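Local coordinates for protein cysteine synthase (Fusobacterium nucleatum subsp. nucleatum strain ATCC 25586, PDB 5XEM) that releases hydrogen sulfide from L-cysteine, probably also makes L-cysteine from O-acetyl-L-serine and sulfide, and carries out pyridoxal-phosphate-dependent beta-replacement reactions, at residues Thr160-Leu165 with Lys193-Asn198; Lys166-Lys171 with Lys291-Ser296; Asp173-Gly178 with Gly183-Thr188. One frame throughout, in Å; residues are numbered along the deposited sequence.

Overall arrangement
The three interactions lie on the same side of the chain's centre, in the alpha/beta layer formed by helices 151-167 and 183-195 against the six-stranded mixed sheet. Interaction 1 joins the two helices, interaction 2 sets the turn that follows helix 151-167 on strand 291-296, and interaction 3 packs strand 174-178 on the start of helix 183-195. Their centres are about 8 to 11 Å apart. Along the chain the segments of interactions 1 and 2 alternate, while both segments of interaction 3 fall between those of each of the others. Strands 291-296 and 174-178 are sheet neighbours, and Ile164 touches both Val293 and Thr188, so one continuous core runs from the outer helix surface toward the cofactor phosphate.

Interaction 1. Residues Thr160-Leu165 with Lys193-Asn198; sequences TAEEIL and KEKLPN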
# COMPACT_ATOMS: atom_id res chain seq x y z
N THR A 160 14.88 -11.49 -1.56
CA THR A 160 13.65 -12.19 -1.11
C THR A 160 13.92 -13.46 -0.31
O THR A 160 13.41 -13.66 0.83
CB THR A 160 12.77 -12.53 -2.34
OG1 THR A 160 12.62 -11.37 -3.16
CG2 THR A 160 11.37 -12.98 -1.90
N ALA A 161 14.73 -14.34 -0.89
CA ALA A 161 15.10 -15.61 -0.24
C ALA A 161 15.85 -15.42 1.08
O ALA A 161 15.59 -16.14 2.05
CB ALA A 161 15.92 -16.49 -1.17
N GLU A 162 16.77 -14.47 1.11
CA GLU A 162 17.54 -14.18 2.33
C GLU A 162 16.66 -13.68 3.45
O GLU A 162 16.89 -14.03 4.62
CB GLU A 162 18.69 -13.21 2.06
CG GLU A 162 19.79 -13.78 1.16
CD GLU A 162 20.63 -14.90 1.79
OE1 GLU A 162 20.47 -15.21 2.99
OE2 GLU A 162 21.45 -15.51 1.07
N GLU A 163 15.65 -12.88 3.12
CA GLU A 163 14.74 -12.37 4.12
C GLU A 163 13.89 -13.48 4.70
O GLU A 163 13.61 -13.48 5.89
CB GLU A 163 13.85 -11.26 3.52
CG GLU A 163 14.66 -10.06 3.02
CD GLU A 163 13.82 -9.12 2.17
OE1 GLU A 163 12.58 -9.27 2.21
OE2 GLU A 163 14.38 -8.26 1.47
N ILE A 164 13.47 -14.42 3.86
CA ILE A 164 12.71 -15.58 4.31
C ILE A 164 13.57 -16.43 5.26
O ILE A 164 13.11 -16.81 6.35
CB ILE A 164 12.26 -16.43 3.10
CG1 ILE A 164 11.17 -15.69 2.31
CG2 ILE A 164 11.76 -17.80 3.55
CD1 ILE A 164 10.90 -16.35 0.94
N LEU A 165 14.82 -16.69 4.86
CA LEU A 165 15.75 -17.48 5.68
C LEU A 165 15.98 -16.79 7.02
O LEU A 165 15.93 -17.43 8.09
CB LEU A 165 17.07 -17.71 4.93
CG LEU A 165 16.99 -18.65 3.73
CD1 LEU A 165 18.28 -18.62 2.93
CD2 LEU A 165 16.63 -20.06 4.17
N LYS A 193 17.09 -23.64 -1.83
CA LYS A 193 17.56 -25.00 -2.02
C LYS A 193 19.09 -25.11 -1.87
O LYS A 193 19.60 -26.17 -1.49
CB LYS A 193 17.10 -25.56 -3.37
CG LYS A 193 15.71 -26.14 -3.28
CD LYS A 193 15.21 -26.78 -4.57
CE LYS A 193 13.99 -27.63 -4.24
NZ LYS A 193 13.21 -28.19 -5.39
N GLU A 194 19.81 -24.02 -2.14
CA GLU A 194 21.25 -24.00 -1.84
C GLU A 194 21.53 -24.06 -0.34
O GLU A 194 22.44 -24.76 0.08
CB GLU A 194 21.93 -22.79 -2.45
CG GLU A 194 22.15 -22.95 -3.94
CD GLU A 194 22.60 -21.68 -4.62
OE1 GLU A 194 22.80 -20.65 -3.95
OE2 GLU A 194 22.78 -21.73 -5.85
N LYS A 195 20.73 -23.35 0.46
CA LYS A 195 20.93 -23.28 1.91
C LYS A 195 20.21 -24.39 2.67
O LYS A 195 20.65 -24.78 3.75
CB LYS A 195 20.46 -21.93 2.45
CG LYS A 195 21.14 -20.71 1.86
CD LYS A 195 22.64 -20.69 2.11
CE LYS A 195 23.19 -19.28 2.13
NZ LYS A 195 24.66 -19.27 2.41
N LEU A 196 19.09 -24.88 2.13
CA LEU A 196 18.26 -25.90 2.74
C LEU A 196 17.97 -26.99 1.70
O LEU A 196 16.99 -26.91 0.96
CB LEU A 196 16.94 -25.30 3.26
CG LEU A 196 17.04 -24.09 4.20
CD1 LEU A 196 15.67 -23.48 4.44
CD2 LEU A 196 17.69 -24.49 5.52
N PRO A 197 18.81 -28.03 1.64
CA PRO A 197 18.65 -29.03 0.57
C PRO A 197 17.40 -29.92 0.66
O PRO A 197 17.03 -30.54 -0.34
CB PRO A 197 19.92 -29.87 0.70
CG PRO A 197 20.26 -29.80 2.16
CD PRO A 197 19.92 -28.38 2.56
N ASN A 198 16.74 -29.97 1.83
CA ASN A 198 15.49 -30.73 1.98
C ASN A 198 14.20 -29.90 1.74
O ASN A 198 13.09 -30.44 1.81
CB ASN A 198 15.40 -31.38 3.37
CG ASN A 198 16.51 -32.39 3.63
OD1 ASN A 198 16.87 -33.19 2.76
ND2 ASN A 198 17.06 -32.34 4.83
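Leu165 spreads its two methyl groups over Lys195 and Leu196, and this apolar contact makes up most of the interaction. One branch, CD1 of Leu165, lies on the aliphatic part of the lysine, 3.7 Å from Lys195 CG, with Lys195 CB slightly farther off; the two side chains cross at about a right angle. The other branch, Leu165 CD2, meets Leu196 CD1 at 3.6 Å, and here the leucines slide past one another in opposite directions. Leu165 can serve both residues because its CG stands anti to the carbonyl carbon (chi1 -69°), which carries the fork toward the end of helix 183-195. Leu196 is where the chain departs from helical backbone angles, so one methyl packs on the last turn of that helix and the other on the loop that follows.

Charge plays a looser part. A bend at chi2 (-61°) turns the Lys195 chain along the outside of the contact, where Lys195 CE comes within 4.3 Å of Glu162 OE2. The ammonium itself remains 5.1 Å from that oxygen, measured from Lys195 NZ to Glu162 OE2, too far for direct contact. Glu162 instead forms a salt bridge with Lys191, one turn earlier on the partner helix, and Lys195 probably adds only general electrostatic attraction.

Farther in, Leu165 also rests on Leu192, and Ala161 packs on Thr188 and Lys191, so helix 151-167 meets helix 183-195 along the last turns of both helices. Leu196 closes the outer end against Val172, just ahead of strand 174-178, while Ile164 faces Val293 of strand 291-296.

Interaction 2. Residues Lys166-Lys171 with Lys291-Ser296; sequences KDLNNK and KIVVLS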
# COMPACT_ATOMS: atom_id res chain seq x y z
N LYS A 166 16.18 -15.48 6.97
CA LYS A 166 16.51 -14.72 8.19
C LYS A 166 15.32 -14.70 9.12
O LYS A 166 15.48 -14.95 10.32
CB LYS A 166 16.93 -13.27 7.86
CG LYS A 166 17.34 -12.43 9.08
CD LYS A 166 17.69 -10.99 8.71
CE LYS A 166 16.46 -10.10 8.52
NZ LYS A 166 15.75 -10.28 7.21
N ASP A 167 14.14 -14.42 8.58
CA ASP A 167 12.95 -14.21 9.44
C ASP A 167 12.46 -15.50 10.09
O ASP A 167 11.85 -15.46 11.17
CB ASP A 167 11.80 -13.57 8.65
CG ASP A 167 12.02 -12.09 8.38
OD1 ASP A 167 12.95 -11.51 8.97
OD2 ASP A 167 11.24 -11.49 7.60
N LEU A 168 12.70 -16.63 9.44
CA LEU A 168 12.31 -17.94 10.00
C LEU A 168 13.51 -18.69 10.56
O LEU A 168 13.40 -19.89 10.85
CB LEU A 168 11.60 -18.79 8.96
CG LEU A 168 10.13 -18.44 8.67
CD1 LEU A 168 9.63 -19.20 7.46
CD2 LEU A 168 9.26 -18.75 9.87
N ASN A 169 14.65 -18.00 10.71
CA ASN A 169 15.87 -18.57 11.30
C ASN A 169 16.24 -19.91 10.66
O ASN A 169 16.45 -20.92 11.34
CB ASN A 169 15.70 -18.69 12.82
CG ASN A 169 17.00 -18.98 13.54
OD1 ASN A 169 18.07 -18.60 13.07
ND2 ASN A 169 16.91 -19.64 14.69
N ASN A 170 16.29 -19.89 9.33
CA ASN A 170 16.61 -21.05 8.52
C ASN A 170 15.73 -22.27 8.70
O ASN A 170 16.14 -23.37 8.33
CB ASN A 170 18.08 -21.45 8.72
CG ASN A 170 19.01 -20.35 8.33
OD1 ASN A 170 18.80 -19.68 7.33
ND2 ASN A 170 20.03 -20.13 9.15
N LYS A 171 14.52 -22.08 9.21
CA LYS A 171 13.57 -23.17 9.37
C LYS A 171 12.42 -22.99 8.39
O LYS A 171 11.38 -22.41 8.71
CB LYS A 171 13.07 -23.24 10.80
CG LYS A 171 14.16 -23.59 11.81
CD LYS A 171 14.65 -25.04 11.70
CE LYS A 171 13.84 -26.02 12.57
NZ LYS A 171 12.47 -26.37 12.09
N LYS A 291 6.72 -25.78 8.00
CA LYS A 291 6.75 -24.32 7.92
C LYS A 291 6.68 -24.01 6.44
O LYS A 291 7.60 -24.35 5.66
CB LYS A 291 7.99 -23.76 8.57
CG LYS A 291 7.99 -23.92 10.09
CD LYS A 291 9.00 -23.00 10.75
CE LYS A 291 9.18 -23.29 12.24
NZ LYS A 291 8.25 -22.52 13.11
N ILE A 292 5.56 -23.41 6.04
CA ILE A 292 5.24 -23.22 4.62
C ILE A 292 5.24 -21.72 4.37
O ILE A 292 4.53 -20.99 5.08
CB ILE A 292 3.87 -23.79 4.25
CG1 ILE A 292 3.77 -25.29 4.63
CG2 ILE A 292 3.57 -23.58 2.77
CD1 ILE A 292 2.49 -25.96 4.17
N VAL A 293 6.03 -21.26 3.41
CA VAL A 293 6.05 -19.83 3.05
C VAL A 293 5.37 -19.65 1.71
O VAL A 293 5.67 -20.38 0.74
CB VAL A 293 7.47 -19.25 2.99
CG1 VAL A 293 7.45 -17.79 2.52
CG2 VAL A 293 8.15 -19.34 4.36
N VAL A 294 4.43 -18.70 1.67
CA VAL A 294 3.71 -18.34 0.46
C VAL A 294 4.12 -16.90 0.12
O VAL A 294 4.05 -16.02 0.98
CB VAL A 294 2.18 -18.40 0.70
CG1 VAL A 294 1.38 -17.72 -0.41
CG2 VAL A 294 1.77 -19.85 0.87
N LEU A 295 4.56 -16.67 -1.10
CA LEU A 295 4.85 -15.33 -1.54
C LEU A 295 3.54 -14.70 -2.01
O LEU A 295 2.91 -15.22 -2.89
CB LEU A 295 5.87 -15.33 -2.67
CG LEU A 295 6.48 -13.95 -2.96
CD1 LEU A 295 7.56 -13.62 -1.92
CD2 LEU A 295 7.02 -13.86 -4.35
N SER A 296 3.15 -13.60 -1.37
CA SER A 296 2.06 -12.74 -1.83
C SER A 296 2.66 -11.67 -2.72
O SER A 296 3.32 -10.74 -2.23
CB SER A 296 1.34 -12.06 -0.66
OG SER A 296 0.45 -11.04 -1.12
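Leu168 O accepts the backbone N-H of Lys171 at 3.0 Å, closing a type I' turn whose first and last residues are the two that meet strand 291-296. Leu168 points its fork at the strand, while Lys171 presents its carbonyl and CB to the stem of Lys291.

The inner half of the contact is apolar. Leu168 CD1 lies 3.4 Å from Val293 CG2, closer than ordinary carbon packing, and the two side chains run past each other in opposite directions. Val293 offers this methyl because CG2 sits beside its own backbone N while CG1 is turned anti to it (chi1 176°). Leu168 CD2 adds a looser touch on Lys291 CD, at 4.3 Å.

Toward the surface, the lysine stem passes alongside the carbonyl of Lys171, with Lys291 CD 3.2 Å from Lys171 O. Methylene groups CB and CG of Lys291 also lie near this oxygen, which is buried here without a hydrogen-bonding partner in the model. Lys291 stays extended as far as CE, which passes Lys171 CB, and bends only at its end, where NZ forms a salt bridge with Glu31. The two lysine ammonium groups remain apart, with Lys171 NZ 5.8 Å from Lys291 NZ.

Leu168 also packs on Tyr33 and Leu19 of the same sheet and on Leu6 of the second subunit. Helix 151-167 ends in a Schellman motif, with Asn169, of positive phi, as C-prime residue and Asn170 N and Asn169 N bonded back to Leu165 O and Lys166 O; the overlapping type I' turn places Leu168 and Lys171 against the strand.

Interaction 3. Residues Asp173-Gly178 with Gly183-Thr188; sequences DVFICG and GSFSGT. With PLP (pyridoxal-5'-phosphate), chain D.
Thr188 lays its methyl over one face of the Phe175 ring, in a CH-pi contact with Thr188 CG2 3.9 Å from the centroid of that ring and offset toward its rim. The two side chains cross at about a right angle. The threonine is held in this pose by its hydroxyl, which donates to Ser184 O at 2.7 Å from OG1; the same carbonyl also receives the N-H of Thr188, so two donors grip it. The backbone oxygens of Ser184 and Phe185 lie near the edge of the Phe175 ring.

Two residues on, Cys177 is the next to face the helix. Cys177 CB packs against Phe185 CB at 4.1 Å, and its sulfur is directed to the start of the helix, alongside the hydroxyl of Ser184.

Beyond the cysteine the packing gives way to the cofactor site. Ser184 grips a single phosphate oxygen twice: Ser184 N donates to PLP O1P at 2.9 Å with an N-H...O angle of 159°, and Ser184 OG donates to PLP O1P at 2.8 Å. Placing OG between the backbone N and the carbonyl carbon (chi1 55°) lets both donors converge. A water accepts the N-H of Phe185 (2.8 Å from Phe185 N) and donates to Gly178 O at 2.9 Å and to PLP O3P at 2.7 Å, tying strand end, helix start and phosphate together. Gly180 N, Gly182 N and Thr181 OG1 add further bonds to PLP from the connecting loop, and the helix dipole probably favours the anion here.

Strand 174-178 and helix 183-188 run nearly antiparallel, at 153°, as the first half of a beta-alpha-beta unit completed by strand 200-206, on which Phe185 packs. Helix 151-167 flanks Thr188 through Ala161 and Ile164, whereas Ile176 points away from helix 183-195 to helix 269-284.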
# COMPACT_ATOMS: atom_id res chain seq x y z
N ASP A 173 10.36 -25.37 5.44
CA ASP A 173 10.10 -26.69 4.84
C ASP A 173 9.55 -26.64 3.43
O ASP A 173 9.88 -27.49 2.61
CB ASP A 173 9.14 -27.47 5.72
CG ASP A 173 9.70 -27.71 7.09
OD1 ASP A 173 10.81 -28.29 7.16
OD2 ASP A 173 9.08 -27.28 8.08
N VAL A 174 8.72 -25.63 3.15
CA VAL A 174 8.06 -25.55 1.86
C VAL A 174 7.95 -24.05 1.41
O VAL A 174 7.76 -23.19 2.23
CB VAL A 174 6.64 -26.16 1.93
CG1 VAL A 174 5.98 -26.10 0.56
CG2 VAL A 174 6.68 -27.62 2.44
N PHE A 175 8.15 -23.79 0.13
CA PHE A 175 7.99 -22.45 -0.44
C PHE A 175 7.08 -22.62 -1.64
O PHE A 175 7.30 -23.50 -2.47
CB PHE A 175 9.36 -21.90 -0.86
CG PHE A 175 9.30 -20.63 -1.69
CD1 PHE A 175 8.84 -19.45 -1.12
CD2 PHE A 175 9.71 -20.63 -3.02
CE1 PHE A 175 8.77 -18.28 -1.87
CE2 PHE A 175 9.65 -19.46 -3.77
CZ PHE A 175 9.17 -18.29 -3.19
N ILE A 176 6.02 -21.80 -1.72
CA ILE A 176 5.04 -21.91 -2.79
C ILE A 176 4.88 -20.51 -3.36
O ILE A 176 4.68 -19.57 -2.59
CB ILE A 176 3.68 -22.49 -2.29
CG1 ILE A 176 3.89 -23.97 -1.88
CG2 ILE A 176 2.62 -22.38 -3.39
CD1 ILE A 176 2.76 -24.61 -1.13
N CYS A 177 5.00 -20.40 -4.69
CA CYS A 177 5.04 -19.10 -5.36
C CYS A 177 4.30 -19.14 -6.70
O CYS A 177 4.47 -20.08 -7.49
CB CYS A 177 6.50 -18.70 -5.58
SG CYS A 177 6.76 -17.01 -6.14
N GLY A 178 3.49 -18.11 -6.95
CA GLY A 178 2.81 -18.00 -8.22
C GLY A 178 3.78 -17.66 -9.33
O GLY A 178 4.83 -17.09 -9.07
N GLY A 183 10.22 -15.78 -12.43
CA GLY A 183 11.43 -15.24 -11.81
C GLY A 183 11.40 -15.24 -10.32
O GLY A 183 12.41 -15.59 -9.68
N SER A 184 10.30 -14.82 -9.72
CA SER A 184 10.23 -14.83 -8.25
C SER A 184 10.32 -16.26 -7.73
O SER A 184 11.06 -16.52 -6.76
CB SER A 184 9.00 -14.09 -7.70
OG SER A 184 7.83 -14.62 -8.25
N PHE A 185 9.58 -17.19 -8.35
CA PHE A 185 9.71 -18.59 -7.96
C PHE A 185 11.16 -19.07 -8.10
O PHE A 185 11.74 -19.69 -7.16
CB PHE A 185 8.82 -19.51 -8.81
CG PHE A 185 9.19 -20.96 -8.65
CD1 PHE A 185 8.89 -21.62 -7.46
CD2 PHE A 185 9.90 -21.62 -9.62
CE1 PHE A 185 9.29 -22.92 -7.26
CE2 PHE A 185 10.30 -22.95 -9.43
CZ PHE A 185 9.99 -23.58 -8.25
N SER A 186 11.73 -18.85 -9.28
CA SER A 186 12.98 -19.54 -9.63
C SER A 186 14.17 -18.95 -8.87
O SER A 186 15.02 -19.68 -8.41
CB SER A 186 13.21 -19.51 -11.14
OG SER A 186 12.08 -20.07 -11.82
N GLY A 187 14.21 -17.63 -8.70
CA GLY A 187 15.30 -17.01 -7.98
C GLY A 187 15.24 -17.30 -6.49
O GLY A 187 16.26 -17.61 -5.86
N THR A 188 14.04 -17.24 -5.91
CA THR A 188 13.90 -17.51 -4.49
C THR A 188 14.18 -18.99 -4.21
O THR A 188 14.92 -19.30 -3.26
CB THR A 188 12.52 -17.13 -3.98
OG1 THR A 188 12.20 -15.80 -4.43
CG2 THR A 188 12.47 -17.20 -2.44
N1 PLP D . 1.32 -12.08 -9.31
C2 PLP D . 1.24 -10.84 -9.81
C2A PLP D . 0.20 -9.86 -9.26
C3 PLP D . 2.12 -10.41 -10.83
O3 PLP D . 2.03 -9.14 -11.30
C4 PLP D . 3.07 -11.28 -11.34
C4A PLP D . 4.03 -10.86 -12.44
C5 PLP D . 3.13 -12.57 -10.79
C6 PLP D . 2.24 -12.93 -9.77
C5A PLP D . 4.13 -13.61 -11.25
O4P PLP D . 5.48 -13.24 -10.79
P PLP D . 6.83 -13.66 -11.60
O1P PLP D . 7.96 -13.39 -10.78
O2P PLP D . 6.74 -12.90 -12.83
O3P PLP D . 6.61 -15.10 -11.92
O HOH W 1 7.51 -16.98 -10.18